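Local coordinates for protein ygiW (Escherichia coli, PDB 1NNX), which is a periplasmic protein of the bacterial OB-fold family whose function is unknown, at residues S24-T27 against V28-K32. Sequence-based numbering, arbitrary orientation. Where two conformers were deposited one is given.
Sequences SVTT and VESAK. With SO4 (sulfate ion), chain B.
T27 meets S30 and A31 at the start of the short helix 28-31, where T27 holds the N-cap position. V28, the first helical residue, follows with its side chain directed mostly away from 24-27 and packed on F57 of strand 54-59; its amide, which lies in the first turn and has no helical acceptor, is bonded to the D59 carboxylate. E29 likewise turns from the preceding segment 24-27, and its N-H goes to the hydroxyl of S61. At S30 the side chains join: OG stands 2.9 Å from T27 OG1, a hydrogen bond in which either hydroxyl may be the donor. Both oxygens sit between their own backbone N and carbonyl carbon (chi1 65° in T27, 69° in S30), settings that help to allow this approach. T27 OG1 also lies 3.2 Å from S30 N. From another direction the methyl of T26 reaches S30 OG, with CG2 at 3.1 Å; chi1 of -60° places CG2 anti to the T26 backbone N. A31 closes the turn, its N donating to T27 O at 2.9 Å. A31 CB rests 3.5 Å from that same oxygen. One turn on from V28, K32 takes no part in the contact with 24-27; its extended chain carries NZ to O3 of a sulfate, probably from the crystallisation liquor and also held by T63 N, and, in one of two conformers of E29, to E29 OE2 (3.0 Å, syn side), a salt bridge. In that conformer NZ meets both oxygens on one side, and its positive charge probably offsets their mutual repulsion. At the helix start, the D59 carboxylate and S61 hydroxyl take up the first two helical N-H groups, joining this end to strand 54-59 and the loop after it, while T27 O begins the helical bonding.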
loop_
_atom_site.group_PDB
_atom_site.type_symbol
_atom_site.label_atom_id
_atom_site.label_comp_id
_atom_site.label_asym_id
_atom_site.label_seq_id
_atom_site.Cartn_x
_atom_site.Cartn_y
_atom_site.Cartn_z
ATOM N N SER A 24 -10.572 9.362 0.930
ATOM C CA SER A 24 -9.942 9.174 2.224
ATOM C C SER A 24 -8.600 8.450 2.128
ATOM O O SER A 24 -8.467 7.424 1.432
ATOM C CB SER A 24 -10.815 8.362 3.193
ATOM O OG SER A 24 -12.055 8.996 3.476
ATOM N N VAL A 25 -7.647 9.007 2.840
ATOM C CA VAL A 25 -6.313 8.410 2.998
ATOM C C VAL A 25 -6.300 7.808 4.380
ATOM O O VAL A 25 -6.559 8.540 5.351
ATOM C CB VAL A 25 -5.188 9.442 2.898
ATOM C CG1 VAL A 25 -3.826 8.779 3.201
ATOM C CG2 VAL A 25 -5.184 10.035 1.489
ATOM N N THR A 26 -6.006 6.530 4.518
ATOM C CA THR A 26 -6.003 5.808 5.769
ATOM C C THR A 26 -4.592 5.692 6.302
ATOM O O THR A 26 -3.632 5.568 5.552
ATOM C CB THR A 26 -6.572 4.404 5.517
ATOM O OG1 THR A 26 -7.934 4.511 5.017
ATOM C CG2 THR A 26 -6.513 3.473 6.784
ATOM N N THR A 27 -4.434 5.667 7.613
ATOM C CA THR A 27 -3.092 5.532 8.165
ATOM C C THR A 27 -2.642 4.071 8.082
ATOM O O THR A 27 -3.471 3.146 8.075
ATOM C CB THR A 27 -3.061 5.950 9.680
ATOM O OG1 THR A 27 -3.859 5.041 10.413
ATOM C CG2 THR A 27 -3.583 7.407 9.846
ATOM N N VAL A 28 -1.317 3.905 7.955
ATOM C CA VAL A 28 -0.754 2.533 7.922
ATOM C C VAL A 28 -1.166 1.705 9.141
ATOM O O VAL A 28 -1.623 0.587 9.006
ATOM C CB VAL A 28 0.753 2.552 7.844
ATOM C CG1 VAL A 28 1.300 1.127 8.180
ATOM C CG2 VAL A 28 1.164 2.959 6.419
ATOM N N GLU A 29 -1.093 2.317 10.331
ATOM C CA GLU A 29 -1.445 1.592 11.528
ATOM C C GLU A 29 -2.876 1.123 11.544
ATOM O O GLU A 29 -3.164 -0.035 11.903
ATOM C CB GLU A 29 -0.901 2.181 12.862
ATOM C CG GLU A 29 -0.814 1.118 14.085
ATOM C CD GLU A 29 0.191 0.025 13.837
ATOM O OE1 GLU A 29 0.039 -1.057 14.447
ATOM O OE2 GLU A 29 1.138 0.252 13.043
ATOM N N SER A 30 -3.828 1.961 11.095
ATOM C CA SER A 30 -5.169 1.497 11.078
ATOM C C SER A 30 -5.476 0.498 9.938
ATOM O O SER A 30 -6.341 -0.344 10.084
ATOM C CB SER A 30 -6.181 2.664 11.082
ATOM O OG SER A 30 -6.169 3.367 9.880
ATOM N N ALA A 31 -4.746 0.610 8.819
ATOM C CA ALA A 31 -4.951 -0.317 7.720
ATOM C C ALA A 31 -4.639 -1.735 8.162
ATOM O O ALA A 31 -5.260 -2.682 7.680
ATOM C CB ALA A 31 -4.062 0.075 6.544
ATOM N N LYS A 32 -3.723 -1.885 9.084
ATOM C CA LYS A 32 -3.397 -3.226 9.557
ATOM C C LYS A 32 -4.559 -3.883 10.251
ATOM O O LYS A 32 -4.633 -5.130 10.360
ATOM C CB LYS A 32 -2.231 -3.204 10.534
ATOM C CG LYS A 32 -0.985 -2.732 9.983
ATOM C CD LYS A 32 0.070 -2.894 11.072
ATOM C CE LYS A 32 1.307 -2.164 10.651
ATOM N NZ LYS A 32 2.350 -2.111 11.702
HETATM S S SO4 B . 5.559 -0.792 12.975
HETATM O O1 SO4 B . 6.715 -0.145 12.333
HETATM O O2 SO4 B . 5.513 -0.315 14.374
HETATM O O3 SO4 B . 4.276 -0.493 12.321
HETATM O O4 SO4 B . 5.797 -2.266 12.899
#